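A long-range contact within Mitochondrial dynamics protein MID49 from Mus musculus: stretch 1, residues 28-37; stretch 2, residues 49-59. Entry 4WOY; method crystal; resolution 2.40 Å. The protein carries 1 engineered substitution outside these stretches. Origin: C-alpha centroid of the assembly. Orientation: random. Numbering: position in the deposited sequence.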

ATOM      1  N   ALA A  28      -5.755 -15.925  -0.870  1.00 45.86           N
ATOM      2  CA  ALA A  28      -5.002 -15.045   0.016  1.00 44.32           C
ATOM      3  C   ALA A  28      -5.305 -15.318   1.494  1.00 46.86           C
ATOM      4  O   ALA A  28      -4.416 -15.265   2.340  1.00 49.02           O
ATOM      5  N   GLY A  29      -6.564 -15.600   1.801  1.00 49.10           N
ATOM      6  CA  GLY A  29      -6.958 -15.924   3.151  1.00 46.28           C
ATOM      7  C   GLY A  29      -6.316 -17.223   3.564  1.00 51.50           C
ATOM      8  O   GLY A  29      -5.809 -17.351   4.684  1.00 47.58           O
ATOM      9  N   ASP A  30      -6.320 -18.193   2.652  1.00 63.11           N
ATOM     10  CA  ASP A  30      -5.780 -19.522   2.956  1.00 62.63           C
ATOM     11  C   ASP A  30      -4.260 -19.547   3.044  1.00 57.07           C
ATOM     12  O   ASP A  30      -3.699 -20.238   3.890  1.00 53.70           O
ATOM     13  N   ILE A  31      -3.602 -18.795   2.171  1.00 60.14           N
ATOM     14  CA  ILE A  31      -2.159 -18.647   2.237  1.00 60.15           C
ATOM     15  C   ILE A  31      -1.748 -18.023   3.573  1.00 58.10           C
ATOM     16  O   ILE A  31      -0.749 -18.420   4.167  1.00 62.42           O
ATOM     17  N   ALA A  32      -2.541 -17.079   4.066  1.00 56.92           N
ATOM     18  CA  ALA A  32      -2.222 -16.427   5.333  1.00 56.53           C
ATOM     19  C   ALA A  32      -2.215 -17.407   6.502  1.00 55.13           C
ATOM     20  O   ALA A  32      -1.298 -17.395   7.321  1.00 54.56           O
ATOM     21  N   LEU A  33      -3.214 -18.280   6.553  1.00 49.30           N
ATOM     22  CA  LEU A  33      -3.325 -19.231   7.645  1.00 55.58           C
ATOM     23  C   LEU A  33      -2.211 -20.262   7.648  1.00 55.60           C
ATOM     24  O   LEU A  33      -1.766 -20.668   8.718  1.00 56.88           O
ATOM     25  N   GLU A  34      -1.790 -20.704   6.462  1.00 54.01           N
ATOM     26  CA  GLU A  34      -0.635 -21.604   6.308  1.00 60.43           C
ATOM     27  C   GLU A  34       0.677 -20.919   6.701  1.00 59.81           C
ATOM     28  O   GLU A  34       1.476 -21.452   7.463  1.00 62.75           O
ATOM     29  N   LEU A  35       0.877 -19.716   6.191  1.00 53.29           N
ATOM     30  CA  LEU A  35       2.042 -18.929   6.534  1.00 49.33           C
ATOM     31  C   LEU A  35       2.072 -18.600   8.026  1.00 53.09           C
ATOM     32  O   LEU A  35       3.145 -18.597   8.650  1.00 52.44           O
ATOM     33  N   GLN A  36       0.903 -18.321   8.600  1.00 51.67           N
ATOM     34  CA  GLN A  36       0.824 -18.050  10.028  1.00 50.54           C
ATOM     35  C   GLN A  36       1.191 -19.295  10.832  1.00 52.31           C
ATOM     36  O   GLN A  36       1.868 -19.223  11.866  1.00 50.24           O
ATOM     37  N   ALA A  37       0.715 -20.441  10.364  1.00 47.48           N
ATOM     38  CA  ALA A  37       0.998 -21.684  11.048  1.00 53.79           C
ATOM     39  C   ALA A  37       2.505 -21.910  11.057  1.00 57.36           C
ATOM     40  O   ALA A  37       3.072 -22.325  12.069  1.00 47.83           O
ATOM     41  N   GLY A  49       1.099 -10.990  15.856  1.00 48.09           N
ATOM     42  CA  GLY A  49      -0.328 -11.239  15.889  1.00 39.75           C
ATOM     43  C   GLY A  49      -0.680 -12.065  14.666  1.00 46.24           C
ATOM     44  O   GLY A  49       0.185 -12.373  13.847  1.00 42.51           O
ATOM     45  N   ALA A  50      -1.955 -12.416  14.550  1.00 51.89           N
ATOM     46  CA  ALA A  50      -2.470 -13.148  13.400  1.00 52.64           C
ATOM     47  C   ALA A  50      -2.266 -12.375  12.098  1.00 47.04           C
ATOM     48  O   ALA A  50      -2.436 -11.157  12.050  1.00 40.89           O
ATOM     49  N   LEU A  51      -1.906 -13.088  11.041  1.00 49.94           N
ATOM     50  CA  LEU A  51      -1.738 -12.462   9.742  1.00 45.76           C
ATOM     51  C   LEU A  51      -3.093 -11.966   9.244  1.00 49.91           C
ATOM     52  O   LEU A  51      -4.072 -12.687   9.277  1.00 60.62           O
ATOM     53  N   VAL A  52      -3.136 -10.720   8.796  1.00 55.47           N
ATOM     54  CA  VAL A  52      -4.354 -10.117   8.272  1.00 55.91           C
ATOM     55  C   VAL A  52      -4.198  -9.735   6.805  1.00 47.71           C
ATOM     56  O   VAL A  52      -3.364  -8.894   6.462  1.00 42.99           O
ATOM     57  N   PRO A  53      -4.973 -10.385   5.928  1.00 42.21           N
ATOM     58  CA  PRO A  53      -5.010  -9.983   4.526  1.00 43.98           C
ATOM     59  C   PRO A  53      -5.849  -8.727   4.360  1.00 50.18           C
ATOM     60  O   PRO A  53      -6.835  -8.534   5.077  1.00 50.08           O
ATOM     61  N   GLY A  54      -5.429  -7.861   3.443  1.00 52.12           N
ATOM     62  CA  GLY A  54      -6.094  -6.592   3.237  1.00 46.10           C
ATOM     63  C   GLY A  54      -5.622  -5.929   1.961  1.00 49.31           C
ATOM     64  O   GLY A  54      -4.918  -6.547   1.154  1.00 45.09           O
ATOM     65  N   GLY A  55      -5.997  -4.660   1.800  1.00 54.72           N
ATOM     66  CA  GLY A  55      -5.717  -3.909   0.594  1.00 55.00           C
ATOM     67  C   GLY A  55      -6.984  -3.678  -0.216  1.00 57.48           C
ATOM     68  O   GLY A  55      -8.085  -4.046   0.216  1.00 40.74           O
ATOM     69  N   PRO A  56      -6.835  -3.049  -1.394  1.00 42.26           N
ATOM     70  CA  PRO A  56      -7.958  -2.674  -2.259  1.00 42.50           C
ATOM     71  C   PRO A  56      -8.836  -3.862  -2.646  1.00 47.47           C
ATOM     72  O   PRO A  56     -10.030  -3.672  -2.931  1.00 46.92           O
ATOM     73  N   LEU A  57      -8.268  -5.063  -2.674  1.00 44.07           N
ATOM     74  CA  LEU A  57      -9.083  -6.245  -2.962  1.00 47.58           C
ATOM     75  C   LEU A  57     -10.180  -6.423  -1.907  1.00 51.17           C
ATOM     76  O   LEU A  57     -11.322  -6.736  -2.232  1.00 51.51           O
ATOM     77  N   TYR A  58      -9.811  -6.198  -0.647  1.00 57.42           N
ATOM     78  CA  TYR A  58     -10.731  -6.346   0.482  1.00 55.48           C
ATOM     79  C   TYR A  58     -11.561  -5.114   0.786  1.00 57.96           C
ATOM     80  O   TYR A  58     -12.666  -5.236   1.288  1.00 63.09           O
ATOM     81  N   ASP A  59     -11.033  -3.930   0.507  1.00 81.08           N
ATOM     82  CA  ASP A  59     -11.693  -2.715   0.963  1.00 87.58           C
ATOM     83  C   ASP A  59     -12.618  -2.172  -0.096  1.00102.87           C
ATOM     84  O   ASP A  59     -12.221  -1.389  -0.954  1.00105.29           O
TER

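An extended segment can pack closely on a helix when the helix offers small residues where the chains approach and longer side chains where they need to be bridged. The contact between residues 28-37 and 49-59 of MID49 illustrates this. Ala28, Ala32, Leu35 and Gln36 all direct their CA-to-CB bonds toward the second stretch, as the helical repeat allows. Leu51 answers them, with the largest buried area of the contact. Its m,t rotamer (chi1 -57°, chi2 -161°) carries CD1 to 3.7 Å from Leu35 CG and 3.5 Å from Ala32 O, while its CB lies 4.2 Å from Ala32 CB. Leu35 meets it in the t,p conformation.

Gln36 supplies the one hydrogen bond across the stretches. With chi1 and chi2 both t, its chain is extended, and chi3 of -47° turns the amide so that OE1 accepts from Leu51 N at 3.2 Å. The aliphatic part also packs, Gln36 CB lying 3.8 Å from Leu51 CG.

Toward the other end, Pro53, puckered C-gamma endo, places CD 4.5 Å from Ala32 CB and CG 4.5 Å from Gly29 CA. Tyr58, with chi1 m and chi2 83°, reaches back to the helix, its OH 3.6 Å from Ala28 CB. Val52, between the inward-pointing Leu51 and Pro53, points away, as expected of alternation in an extended chain.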

ATOM      1  CB  ALA A  28      -5.302 -13.563  -0.320  1.00 41.07           C
ATOM      2  CB  ASP A  30      -6.252 -20.530   1.926  1.00 67.50           C
ATOM      3  CG  ASP A  30      -7.706 -20.877   2.097  1.00 76.02           C
ATOM      4  OD1 ASP A  30      -8.155 -20.994   3.254  1.00 79.89           O
ATOM      5  OD2 ASP A  30      -8.401 -21.030   1.078  1.00 78.36           O
ATOM      6  CB  ILE A  31      -1.640 -17.779   1.084  1.00 52.97           C
ATOM      7  CG1 ILE A  31      -1.953 -18.462  -0.251  1.00 56.47           C
ATOM      8  CG2 ILE A  31      -0.149 -17.527   1.234  1.00 45.22           C
ATOM      9  CD1 ILE A  31      -1.584 -17.667  -1.465  1.00 51.11           C
ATOM     10  CB  ALA A  32      -3.205 -15.295   5.610  1.00 55.02           C
ATOM     11  CB  LEU A  33      -4.674 -19.942   7.590  1.00 61.66           C
ATOM     12  CG  LEU A  33      -5.892 -19.047   7.780  1.00 60.52           C
ATOM     13  CD1 LEU A  33      -7.138 -19.895   7.782  1.00 62.16           C
ATOM     14  CD2 LEU A  33      -5.763 -18.280   9.075  1.00 59.41           C
ATOM     15  CB  GLU A  34      -0.540 -22.118   4.865  1.00 66.50           C
ATOM     16  CG  GLU A  34      -1.482 -23.259   4.551  1.00 69.52           C
ATOM     17  CD  GLU A  34      -1.293 -24.416   5.508  1.00 70.89           C
ATOM     18  OE1 GLU A  34      -0.149 -24.881   5.652  1.00 72.44           O
ATOM     19  OE2 GLU A  34      -2.277 -24.865   6.123  1.00 71.88           O
ATOM     20  CB  LEU A  35       2.047 -17.638   5.725  1.00 47.91           C
ATOM     21  CG  LEU A  35       3.285 -16.757   5.855  1.00 57.28           C
ATOM     22  CD1 LEU A  35       4.547 -17.575   5.678  1.00 58.33           C
ATOM     23  CD2 LEU A  35       3.226 -15.648   4.828  1.00 58.59           C
ATOM     24  CB  GLN A  36      -0.557 -17.584  10.436  1.00 50.31           C
ATOM     25  CG  GLN A  36      -0.581 -17.106  11.870  1.00 58.00           C
ATOM     26  CD  GLN A  36      -1.972 -16.815  12.330  1.00 76.62           C
ATOM     27  OE1 GLN A  36      -2.737 -16.148  11.633  1.00 83.57           O
ATOM     28  NE2 GLN A  36      -2.320 -17.305  13.514  1.00 87.95           N
ATOM     29  CB  ALA A  37       0.264 -22.852  10.384  1.00 52.37           C
ATOM     30  CB  ALA A  50      -3.969 -13.464  13.607  1.00 40.29           C
ATOM     31  CB  LEU A  51      -1.125 -13.440   8.731  1.00 51.99           C
ATOM     32  CG  LEU A  51       0.222 -14.119   9.016  1.00 56.16           C
ATOM     33  CD1 LEU A  51       0.839 -14.657   7.733  1.00 57.04           C
ATOM     34  CD2 LEU A  51       1.192 -13.168   9.702  1.00 56.28           C
ATOM     35  CB  VAL A  52      -4.759  -8.847   9.056  1.00 58.83           C
ATOM     36  CG1 VAL A  52      -6.003  -8.222   8.448  1.00 48.17           C
ATOM     37  CG2 VAL A  52      -4.944  -9.157  10.538  1.00 64.65           C
ATOM     38  CB  PRO A  53      -5.645 -11.194   3.829  1.00 48.15           C
ATOM     39  CG  PRO A  53      -6.496 -11.819   4.875  1.00 43.69           C
ATOM     40  CD  PRO A  53      -5.730 -11.625   6.170  1.00 39.09           C
ATOM     41  CB  PRO A  56      -7.266  -2.084  -3.489  1.00 47.06           C
ATOM     42  CG  PRO A  56      -5.978  -1.527  -2.945  1.00 41.18           C
ATOM     43  CD  PRO A  56      -5.549  -2.543  -1.911  1.00 39.73           C
ATOM     44  CB  LEU A  57      -8.225  -7.507  -3.018  1.00 50.42           C
ATOM     45  CG  LEU A  57      -9.057  -8.790  -2.918  1.00 49.45           C
ATOM     46  CD1 LEU A  57      -9.918  -8.980  -4.174  1.00 49.52           C
ATOM     47  CD2 LEU A  57      -8.172 -10.008  -2.662  1.00 44.69           C
ATOM     48  CB  TYR A  58      -9.960  -6.742   1.756  1.00 47.96           C
ATOM     49  CG  TYR A  58      -9.442  -8.161   1.727  1.00 47.01           C
ATOM     50  CD1 TYR A  58      -8.248  -8.476   1.087  1.00 48.50           C
ATOM     51  CD2 TYR A  58     -10.163  -9.189   2.306  1.00 46.46           C
ATOM     52  CE1 TYR A  58      -7.774  -9.783   1.037  1.00 46.77           C
ATOM     53  CE2 TYR A  58      -9.704 -10.506   2.257  1.00 50.60           C
ATOM     54  CZ  TYR A  58      -8.507 -10.792   1.622  1.00 52.35           C
ATOM     55  OH  TYR A  58      -8.048 -12.089   1.576  1.00 65.09           O
ATOM     56  CB  ASP A  59     -10.656  -1.667   1.335  1.00 78.25           C
ATOM     57  CG  ASP A  59      -9.839  -2.079   2.522  1.00 77.99           C
ATOM     58  OD1 ASP A  59     -10.416  -2.693   3.444  1.00 78.69           O
ATOM     59  OD2 ASP A  59      -8.619  -1.813   2.518  1.00 82.98           O
TER